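Hybrid kinase (Caulobacter vibrioides, PDB 6QRL) probably autophosphorylates on histidine as a hybrid sensor kinase, whose autoinhibitory pseudo-receiver domain, the piece crystallised here, binds the second messenger cyclic di-GMP to release its activity. Local coordinates at residues V75-T78 with P79-D83. Numbering follows the deposited sequence.
With C2E (9,9'-[(2R,3R,3aS,5S,7aR,9R,10R,10aS,12S,14aR)-3,5,10,12-tetrahydroxy-5,12-dioxidooctahydro-2H,7H-difuro[3,2-d:3',2'-j][1,3,7,9,2,8]tetraoxadiphosphacyclododecine-2,9-diyl]bis(2-amino-1,9-dihydro-6H-purin-6-one)), chain C.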
ATOM      1  N   VAL A  75      -1.681   4.187   2.105  1.00 29.10           N
ATOM      2  CA  VAL A  75      -2.896   3.734   2.821  1.00 29.13           C
ATOM      3  C   VAL A  75      -4.131   4.031   1.951  1.00 30.19           C
ATOM      4  O   VAL A  75      -4.196   5.143   1.381  1.00 30.54           O
ATOM      5  CB  VAL A  75      -2.979   4.380   4.218  1.00 30.12           C
ATOM      6  CG1 VAL A  75      -2.959   5.901   4.148  1.00 31.02           C
ATOM      7  CG2 VAL A  75      -4.204   3.923   4.988  1.00 30.14           C
ATOM      8  N   LEU A  76      -5.098   3.112   1.918  1.00 29.06           N
ATOM      9  CA  LEU A  76      -6.417   3.305   1.241  1.00 32.11           C
ATOM     10  C   LEU A  76      -7.447   3.800   2.267  1.00 31.93           C
ATOM     11  O   LEU A  76      -7.713   3.076   3.240  1.00 31.43           O
ATOM     12  CB  LEU A  76      -6.887   1.973   0.641  1.00 33.54           C
ATOM     13  CG  LEU A  76      -6.301   1.543  -0.701  1.00 37.41           C
ATOM     14  CD1 LEU A  76      -4.868   1.977  -0.900  1.00 38.07           C
ATOM     15  CD2 LEU A  76      -6.482   0.045  -0.957  1.00 37.82           C
ATOM     16  N   LEU A  77      -8.070   4.949   2.006  1.00 31.00           N
ATOM     17  CA  LEU A  77      -8.968   5.672   2.939  1.00 33.15           C
ATOM     18  C   LEU A  77     -10.321   5.904   2.269  1.00 34.97           C
ATOM     19  O   LEU A  77     -10.348   6.110   1.041  1.00 34.08           O
ATOM     20  CB  LEU A  77      -8.342   7.025   3.305  1.00 34.64           C
ATOM     21  CG  LEU A  77      -7.014   6.969   4.064  1.00 35.70           C
ATOM     22  CD1 LEU A  77      -6.433   8.364   4.249  1.00 36.15           C
ATOM     23  CD2 LEU A  77      -7.211   6.330   5.419  1.00 36.47           C
ATOM     24  N   THR A  78     -11.400   5.947   3.045  1.00 34.71           N
ATOM     25  CA  THR A  78     -12.670   6.567   2.595  1.00 37.49           C
ATOM     26  C   THR A  78     -12.493   8.082   2.674  1.00 39.57           C
ATOM     27  O   THR A  78     -11.638   8.568   3.419  1.00 36.63           O
ATOM     28  CB  THR A  78     -13.859   6.089   3.432  1.00 38.83           C
ATOM     29  OG1 THR A  78     -13.717   6.636   4.748  1.00 37.52           O
ATOM     30  CG2 THR A  78     -13.956   4.572   3.466  1.00 39.92           C
ATOM     31  N   PRO A  79     -13.304   8.869   1.936  1.00 42.35           N
ATOM     32  CA  PRO A  79     -13.288  10.323   2.081  1.00 43.48           C
ATOM     33  C   PRO A  79     -13.535  10.791   3.516  1.00 43.97           C
ATOM     34  O   PRO A  79     -12.944  11.790   3.917  1.00 47.52           O
ATOM     35  CB  PRO A  79     -14.414  10.804   1.143  1.00 45.14           C
ATOM     36  CG  PRO A  79     -14.602   9.677   0.157  1.00 43.82           C
ATOM     37  CD  PRO A  79     -14.261   8.409   0.915  1.00 43.11           C
ATOM     38  N   GLU A  80     -14.323  10.043   4.292  1.00 45.81           N
ATOM     39  CA  GLU A  80     -14.631  10.382   5.712  1.00 49.49           C
ATOM     40  C   GLU A  80     -13.386  10.187   6.593  1.00 45.25           C
ATOM     41  O   GLU A  80     -13.406  10.670   7.722  1.00 46.54           O
ATOM     42  CB  GLU A  80     -15.780   9.529   6.273  1.00 56.82           C
ATOM     43  CG  GLU A  80     -17.078   9.583   5.456  1.00 64.21           C
ATOM     44  CD  GLU A  80     -17.083   8.680   4.219  1.00 69.87           C
ATOM     45  OE1 GLU A  80     -16.878   9.218   3.097  1.00 74.42           O
ATOM     46  OE2 GLU A  80     -17.287   7.431   4.367  1.00 74.56           O
ATOM     47  N   GLN A  81     -12.355   9.477   6.136  1.00 39.82           N
ATOM     48  CA  GLN A  81     -11.165   9.154   6.981  1.00 40.62           C
ATOM     49  C   GLN A  81      -9.972  10.058   6.633  1.00 40.33           C
ATOM     50  O   GLN A  81      -8.871   9.759   7.087  1.00 37.93           O
ATOM     51  CB  GLN A  81     -10.738   7.689   6.841  1.00 38.83           C
ATOM     52  CG  GLN A  81     -11.763   6.675   7.349  1.00 39.79           C
ATOM     53  CD  GLN A  81     -11.479   5.272   6.844  1.00 37.93           C
ATOM     54  OE1 GLN A  81     -10.907   5.065   5.779  1.00 35.32           O
ATOM     55  NE2 GLN A  81     -11.851   4.274   7.628  1.00 39.26           N
ATOM     56  N   ARG A  82     -10.191  11.179   5.937  1.00 43.54           N
ATOM     57  CA  ARG A  82      -9.121  12.154   5.594  1.00 44.44           C
ATOM     58  C   ARG A  82      -8.566  12.795   6.862  1.00 42.21           C
ATOM     59  O   ARG A  82      -7.396  13.174   6.839  1.00 41.55           O
ATOM     60  CB  ARG A  82      -9.635  13.198   4.604  1.00 48.28           C
ATOM     61  CG  ARG A  82      -9.876  12.596   3.227  1.00 51.51           C
ATOM     62  CD  ARG A  82     -10.766  13.514   2.415  1.00 54.89           C
ATOM     63  NE  ARG A  82      -9.883  14.058   1.419  1.00 57.97           N
ATOM     64  CZ  ARG A  82     -10.033  13.907   0.113  1.00 59.51           C
ATOM     65  NH1 ARG A  82     -11.105  13.327  -0.408  1.00 57.75           N
ATOM     66  NH2 ARG A  82      -9.124  14.425  -0.685  1.00 63.54           N
ATOM     67  N   ASP A  83      -9.347  12.864   7.937  1.00 42.43           N
ATOM     68  CA  ASP A  83      -8.891  13.426   9.241  1.00 43.54           C
ATOM     69  C   ASP A  83      -7.699  12.617   9.769  1.00 39.70           C
ATOM     70  O   ASP A  83      -6.986  13.157  10.594  1.00 43.23           O
ATOM     71  CB  ASP A  83     -10.022  13.509  10.279  1.00 47.69           C
ATOM     72  CG  ASP A  83     -10.798  12.221  10.580  1.00 49.64           C
ATOM     73  OD1 ASP A  83     -10.529  11.169   9.966  1.00 49.68           O
ATOM     74  OD2 ASP A  83     -11.710  12.294  11.429  1.00 59.90           O
TER
HETATM   75  P1  C2E C 401      -7.357  15.512  -2.480  1.00 45.60           P
HETATM   76  O2P C2E C 401      -7.348  14.099  -1.942  1.00 42.35           O
HETATM   77  O1P C2E C 401      -7.478  16.665  -1.531  1.00 46.55           O
HETATM   78  O5' C2E C 401      -5.933  15.695  -3.190  1.00 46.13           O
HETATM   79  C5' C2E C 401      -5.530  17.010  -3.576  1.00 48.76           C
HETATM   80  C4' C2E C 401      -4.172  16.895  -4.200  1.00 49.19           C
HETATM   81  O4' C2E C 401      -3.210  16.518  -3.197  1.00 49.60           O
HETATM   82  C3' C2E C 401      -4.047  15.809  -5.256  1.00 50.63           C
HETATM   83  O3' C2E C 401      -4.565  16.372  -6.474  1.00 51.01           O
HETATM   84  C2' C2E C 401      -2.534  15.497  -5.235  1.00 50.82           C
HETATM   85  O2' C2E C 401      -1.848  16.128  -6.296  1.00 51.47           O
HETATM   86  C1' C2E C 401      -2.075  16.010  -3.863  1.00 51.24           C
HETATM   87  N9  C2E C 401      -1.505  15.009  -2.961  1.00 51.45           N
HETATM   88  C8  C2E C 401      -0.514  15.244  -2.037  1.00 50.17           C
HETATM   89  N7  C2E C 401      -0.243  14.195  -1.297  1.00 49.44           N
HETATM   90  C5  C2E C 401      -1.121  13.216  -1.741  1.00 45.29           C
HETATM   91  C6  C2E C 401      -1.287  11.879  -1.311  1.00 42.72           C
HETATM   92  O6  C2E C 401      -0.706  11.287  -0.400  1.00 41.11           O
HETATM   93  N1  C2E C 401      -2.299  11.232  -2.020  1.00 42.09           N
HETATM   94  C2  C2E C 401      -3.047  11.787  -3.032  1.00 42.64           C
HETATM   95  N2  C2E C 401      -3.978  10.996  -3.588  1.00 42.44           N
HETATM   96  N3  C2E C 401      -2.894  13.048  -3.444  1.00 45.19           N
HETATM   97  C4  C2E C 401      -1.916  13.703  -2.761  1.00 47.55           C
HETATM   98  P11 C2E C 401      -5.325  15.356  -7.456  1.00 47.66           P
HETATM   99  O21 C2E C 401      -4.470  14.125  -7.500  1.00 48.11           O
HETATM  100  O11 C2E C 401      -5.637  16.087  -8.730  1.00 50.94           O
HETATM  101  O5A C2E C 401      -6.723  15.052  -6.734  1.00 45.68           O
HETATM  102  C5A C2E C 401      -7.806  16.030  -6.733  1.00 45.60           C
HETATM  103  C4A C2E C 401      -8.980  15.463  -5.974  1.00 44.32           C
HETATM  104  O4A C2E C 401      -9.605  14.421  -6.763  1.00 43.63           O
HETATM  105  C3A C2E C 401      -8.658  14.781  -4.648  1.00 42.98           C
HETATM  106  O3A C2E C 401      -8.475  15.770  -3.624  1.00 46.44           O
HETATM  107  C2A C2E C 401      -9.877  13.879  -4.471  1.00 42.60           C
HETATM  108  O2A C2E C 401     -11.075  14.467  -4.030  1.00 47.39           O
HETATM  109  C1A C2E C 401     -10.123  13.416  -5.907  1.00 42.47           C
HETATM  110  N91 C2E C 401      -9.434  12.167  -6.171  1.00 37.04           N
HETATM  111  C81 C2E C 401      -8.116  12.058  -6.534  1.00 36.15           C
HETATM  112  N71 C2E C 401      -7.711  10.815  -6.649  1.00 35.73           N
HETATM  113  C51 C2E C 401      -8.837  10.069  -6.333  1.00 35.41           C
HETATM  114  C61 C2E C 401      -8.997   8.666  -6.304  1.00 35.99           C
HETATM  115  O61 C2E C 401      -8.129   7.799  -6.479  1.00 36.49           O
HETATM  116  N11 C2E C 401     -10.306   8.320  -5.955  1.00 36.74           N
HETATM  117  C21 C2E C 401     -11.325   9.204  -5.686  1.00 35.67           C
HETATM  118  N21 C2E C 401     -12.515   8.650  -5.399  1.00 35.57           N
HETATM  119  N31 C2E C 401     -11.172  10.526  -5.687  1.00 34.90           N
HETATM  120  C41 C2E C 401      -9.913  10.887  -6.036  1.00 36.18           C
HETATM  121  O   HOH W   1     -15.535   5.699   6.342  1.00 49.08           O
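A type I beta turn joins Thr-78 to Gln-81 where the fourth strand of the receiver domain ends and a 3-10 segment begins. Its backbone bond runs from Gln-81 N to Thr-78 O, 3.0 Å. Pro-79, with phi already fixed near the turn value (-56°), suits the first corner.

The side chain of Gln-81 answers this bond: its carbonyl oxygen OE1 accepts the N-H of Thr-78, N to OE1 2.9 Å, nearly straight (166°) but from above the amide plane. With CG beside its own backbone N and the chain extended beyond, the glutamine is long enough to reach back over the turn, passing obliquely across Leu-77, whose CD2 touches OE1 (3.9 Å) and CB (4.0 Å).

Thr-78 OG1 sits between the backbone N and the carbonyl carbon (chi1 69°), against Gln-81 CG at 3.3 Å. Its hydroxyl suits a bridging water, which lies 2.6 Å from Thr-78 OG1 and donates to Glu-80 OE2.

Apolar Leu-77 suits the buried strand end, packing on Tyr-96 and helix 85-91, while positively charged Arg-82 turns its guanidinium edge to a phosphate of cyclic di-GMP; the modelled approach is doubtfully short. Such a strand-to-helix turn belongs to the alpha/beta receiver fold, here bearing an arginine of the ligand pocket.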